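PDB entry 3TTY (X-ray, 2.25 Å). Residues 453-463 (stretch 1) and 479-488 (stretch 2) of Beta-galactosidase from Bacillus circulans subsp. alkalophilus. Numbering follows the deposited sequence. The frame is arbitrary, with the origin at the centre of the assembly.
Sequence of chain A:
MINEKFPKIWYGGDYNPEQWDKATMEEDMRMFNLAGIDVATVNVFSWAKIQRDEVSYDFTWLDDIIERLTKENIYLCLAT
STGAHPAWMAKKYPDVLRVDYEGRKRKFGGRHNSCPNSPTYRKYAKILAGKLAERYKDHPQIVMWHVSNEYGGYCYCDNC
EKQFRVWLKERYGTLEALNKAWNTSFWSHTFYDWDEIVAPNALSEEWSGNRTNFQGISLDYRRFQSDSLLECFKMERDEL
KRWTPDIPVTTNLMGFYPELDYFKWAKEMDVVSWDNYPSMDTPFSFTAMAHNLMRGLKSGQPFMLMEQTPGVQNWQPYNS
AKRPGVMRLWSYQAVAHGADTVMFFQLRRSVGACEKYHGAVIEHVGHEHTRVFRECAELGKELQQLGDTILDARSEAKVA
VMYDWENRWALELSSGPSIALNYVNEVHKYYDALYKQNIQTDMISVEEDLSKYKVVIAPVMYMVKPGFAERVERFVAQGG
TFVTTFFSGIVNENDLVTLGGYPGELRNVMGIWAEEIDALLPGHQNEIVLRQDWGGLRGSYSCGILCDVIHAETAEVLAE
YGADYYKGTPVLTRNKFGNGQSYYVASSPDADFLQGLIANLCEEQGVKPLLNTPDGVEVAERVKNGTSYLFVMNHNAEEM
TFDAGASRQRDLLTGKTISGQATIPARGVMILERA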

# COMPACT_ATOMS: atom_id res chain seq x y z
N TYR A 453 -20.10 8.31 40.46
CA TYR A 453 -20.38 7.07 39.75
C TYR A 453 -20.54 5.88 40.68
O TYR A 453 -20.12 5.91 41.84
CB TYR A 453 -19.33 6.81 38.67
CG TYR A 453 -19.28 7.96 37.68
CD1 TYR A 453 -20.35 8.21 36.83
CD2 TYR A 453 -18.18 8.82 37.63
CE1 TYR A 453 -20.33 9.27 35.94
CE2 TYR A 453 -18.16 9.89 36.75
CZ TYR A 453 -19.24 10.11 35.90
OH TYR A 453 -19.22 11.16 35.02
N LYS A 454 -21.17 4.84 40.17
CA LYS A 454 -21.28 3.58 40.87
C LYS A 454 -20.51 2.49 40.14
O LYS A 454 -20.02 1.55 40.76
CB LYS A 454 -22.76 3.20 41.06
CG LYS A 454 -23.43 4.06 42.12
CD LYS A 454 -24.89 3.71 42.31
CE LYS A 454 -25.29 3.74 43.79
NZ LYS A 454 -24.77 2.55 44.56
N VAL A 455 -20.35 2.65 38.83
CA VAL A 455 -19.56 1.70 38.05
C VAL A 455 -18.60 2.44 37.13
O VAL A 455 -19.02 3.26 36.31
CB VAL A 455 -20.46 0.78 37.18
CG1 VAL A 455 -19.60 -0.15 36.35
CG2 VAL A 455 -21.41 -0.03 38.05
N VAL A 456 -17.31 2.15 37.25
CA VAL A 456 -16.30 2.81 36.41
C VAL A 456 -15.55 1.77 35.60
O VAL A 456 -14.94 0.85 36.16
CB VAL A 456 -15.30 3.66 37.26
CG1 VAL A 456 -14.14 4.17 36.39
CG2 VAL A 456 -16.01 4.82 37.92
N ILE A 457 -15.59 1.90 34.28
CA ILE A 457 -14.98 0.91 33.40
C ILE A 457 -13.80 1.51 32.62
O ILE A 457 -13.93 2.56 31.98
CB ILE A 457 -16.03 0.30 32.44
CG1 ILE A 457 -17.26 -0.14 33.22
CG2 ILE A 457 -15.45 -0.87 31.66
CD1 ILE A 457 -18.37 -0.69 32.36
N ALA A 458 -12.66 0.84 32.69
CA ALA A 458 -11.44 1.32 32.04
C ALA A 458 -10.84 0.23 31.15
O ALA A 458 -9.97 -0.52 31.58
CB ALA A 458 -10.42 1.77 33.08
N PRO A 459 -11.33 0.14 29.90
CA PRO A 459 -10.81 -0.84 28.95
C PRO A 459 -9.36 -0.54 28.59
O PRO A 459 -9.04 0.58 28.20
CB PRO A 459 -11.72 -0.64 27.72
CG PRO A 459 -12.96 0.02 28.27
CD PRO A 459 -12.46 0.91 29.35
N VAL A 460 -8.49 -1.53 28.76
CA VAL A 460 -7.08 -1.43 28.39
C VAL A 460 -6.42 -0.16 28.91
O VAL A 460 -5.93 0.65 28.12
CB VAL A 460 -6.91 -1.51 26.86
CG1 VAL A 460 -5.50 -1.89 26.51
CG2 VAL A 460 -7.88 -2.51 26.27
N MET A 461 -6.44 0.01 30.23
CA MET A 461 -5.75 1.13 30.87
C MET A 461 -4.29 0.73 30.98
O MET A 461 -3.76 0.49 32.07
CB MET A 461 -6.37 1.43 32.25
CG MET A 461 -5.99 2.80 32.83
SD MET A 461 -6.22 4.17 31.67
CE MET A 461 -7.99 4.08 31.38
N TYR A 462 -3.67 0.64 29.81
CA TYR A 462 -2.27 0.31 29.63
C TYR A 462 -1.36 1.29 30.38
O TYR A 462 -0.50 0.87 31.16
CB TYR A 462 -1.97 0.32 28.14
CG TYR A 462 -0.51 0.26 27.74
CD1 TYR A 462 0.20 -0.95 27.79
CD2 TYR A 462 0.14 1.39 27.25
CE1 TYR A 462 1.54 -1.00 27.39
CE2 TYR A 462 1.46 1.34 26.86
CZ TYR A 462 2.16 0.15 26.93
OH TYR A 462 3.48 0.13 26.51
N MET A 463 -1.57 2.58 30.16
CA MET A 463 -0.83 3.60 30.91
C MET A 463 -1.57 4.04 32.19
O MET A 463 -2.72 4.47 32.14
CB MET A 463 -0.52 4.82 30.05
CG MET A 463 0.03 6.02 30.85
SD MET A 463 0.28 7.48 29.80
CE MET A 463 1.39 6.76 28.60
N GLY A 479 -17.07 1.97 47.90
CA GLY A 479 -18.23 1.20 47.49
C GLY A 479 -18.48 1.08 45.99
O GLY A 479 -19.42 0.40 45.58
N GLY A 480 -17.63 1.71 45.18
CA GLY A 480 -17.81 1.70 43.74
C GLY A 480 -17.37 0.39 43.13
O GLY A 480 -16.67 -0.38 43.78
N THR A 481 -17.80 0.10 41.90
CA THR A 481 -17.17 -1.00 41.18
C THR A 481 -16.30 -0.50 40.02
O THR A 481 -16.63 0.46 39.30
CB THR A 481 -18.13 -2.17 40.78
OG1 THR A 481 -18.25 -2.28 39.36
CG2 THR A 481 -19.47 -2.02 41.39
N PHE A 482 -15.15 -1.14 39.89
CA PHE A 482 -14.19 -0.74 38.88
C PHE A 482 -13.94 -1.93 37.98
O PHE A 482 -13.83 -3.06 38.45
CB PHE A 482 -12.89 -0.28 39.54
CG PHE A 482 -11.82 0.16 38.57
CD1 PHE A 482 -11.91 1.37 37.92
CD2 PHE A 482 -10.73 -0.66 38.32
CE1 PHE A 482 -10.92 1.76 37.03
CE2 PHE A 482 -9.74 -0.27 37.44
CZ PHE A 482 -9.84 0.94 36.79
N VAL A 483 -13.86 -1.68 36.67
CA VAL A 483 -13.59 -2.75 35.72
C VAL A 483 -12.36 -2.43 34.87
O VAL A 483 -12.25 -1.34 34.33
CB VAL A 483 -14.79 -2.98 34.77
CG1 VAL A 483 -14.49 -4.13 33.79
CG2 VAL A 483 -16.05 -3.25 35.57
N THR A 484 -11.43 -3.37 34.75
CA THR A 484 -10.34 -3.17 33.80
C THR A 484 -9.97 -4.48 33.11
O THR A 484 -10.63 -5.50 33.36
CB THR A 484 -9.12 -2.39 34.41
OG1 THR A 484 -8.22 -2.00 33.36
CG2 THR A 484 -8.38 -3.20 35.44
N THR A 485 -8.98 -4.47 32.23
CA THR A 485 -8.81 -5.60 31.33
C THR A 485 -7.37 -6.05 31.20
O THR A 485 -6.47 -5.46 31.77
CB THR A 485 -9.29 -5.26 29.90
OG1 THR A 485 -8.43 -4.28 29.33
CG2 THR A 485 -10.73 -4.74 29.90
N PHE A 486 -7.18 -7.09 30.40
CA PHE A 486 -5.86 -7.49 29.96
C PHE A 486 -5.09 -6.26 29.48
O PHE A 486 -5.68 -5.32 28.94
CB PHE A 486 -5.97 -8.49 28.82
CG PHE A 486 -6.68 -7.92 27.61
CD1 PHE A 486 -8.06 -8.05 27.48
CD2 PHE A 486 -5.98 -7.24 26.63
CE1 PHE A 486 -8.71 -7.51 26.38
CE2 PHE A 486 -6.63 -6.71 25.53
CZ PHE A 486 -8.00 -6.84 25.41
N PHE A 487 -3.77 -6.29 29.67
CA PHE A 487 -2.86 -5.25 29.20
C PHE A 487 -3.11 -3.88 29.83
O PHE A 487 -2.91 -2.84 29.19
CB PHE A 487 -2.84 -5.17 27.67
CG PHE A 487 -1.48 -4.85 27.11
CD1 PHE A 487 -0.35 -5.55 27.54
CD2 PHE A 487 -1.31 -3.83 26.17
CE1 PHE A 487 0.91 -5.26 27.04
CE2 PHE A 487 -0.06 -3.54 25.67
CZ PHE A 487 1.06 -4.26 26.10
N SER A 488 -3.53 -3.87 31.09
CA SER A 488 -3.73 -2.62 31.82
C SER A 488 -2.73 -2.53 32.96
O SER A 488 -2.25 -3.55 33.46
CB SER A 488 -5.15 -2.55 32.38
OG SER A 488 -6.10 -2.69 31.34

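The contact is built first on a ladder of four backbone hydrogen bonds between two parallel strands. Thr481 N donates to Lys454 O at 2.9 Å, and Val456 N to Thr481 O at 2.7 Å; Val483 N then donates to Val456 O at 2.8 Å, and Ala458 N to Val483 O, also at 2.8 Å. The pattern is the classic parallel one: Val456 gives its N to Thr481 and its O to Val483, straddling its register partner Phe482. The strand axes lie only 12° from parallel, and three of the four bonds are nearly straight, the bond to Val456 O being the most bent at 154°. That same oxygen also receives a CA-H...O contact from Phe482 CA at 3.2 Å, so the ladder is tight between its main rungs as well.

Beyond Val483, each hydrogen bond across the contact has a side-chain hydroxyl of the second stretch as one partner. Thr484 OG1 donates to Ala458 O at 2.9 Å, using a side chain to reach a carbonyl from which Thr485 N stays 4.1 Å away, too far from Ala458 O for a hydrogen bond. Val460 N donates to Thr485 OG1 at 2.8 Å, while that hydroxyl gives its own proton to Phe486 O in its own stretch, 3.0 Å from Thr485 OG1. Ser488 repeats the arrangement: Ser488 OG donates to Thr485 O at 2.8 Å and accepts a weak bond from Met461 N at 2.9 Å. The rule is economical: a hydroxyl anchored on a local carbonyl is left with its oxygen free to receive an amide from the neighbouring loop.

Packing follows the alternation of the strands. Val455, Thr481, Ile457 and Val483 share one face of the sheet, where Ile457 CG2 lies 3.8 Å from Val483 CB. Val456 and Phe482 point to the other face together with Ala458. There the Phe482 ring, with chi1 in t, runs along the neighbouring strand, bringing CD1 to 3.9 Å from Val456 CG1 and CZ to 3.8 Å from Ala458 CB. The small alanine thus meets the far end of the ring.

Past the strands, Val460 adopts positive phi and directs its CA-to-CB bond away from the other stretch, yet its branches still touch it: Val460 CG2 is 3.6 Å from Thr485 OG1, and Val460 CG1 is 3.8 Å from Phe487 O. Farther on, Tyr462 CD1 sits over one face of the Phe487 ring, 3.4 Å from Phe487 CE2. The two ring planes are near parallel, at 29°, but slid apart, so they barely overlap.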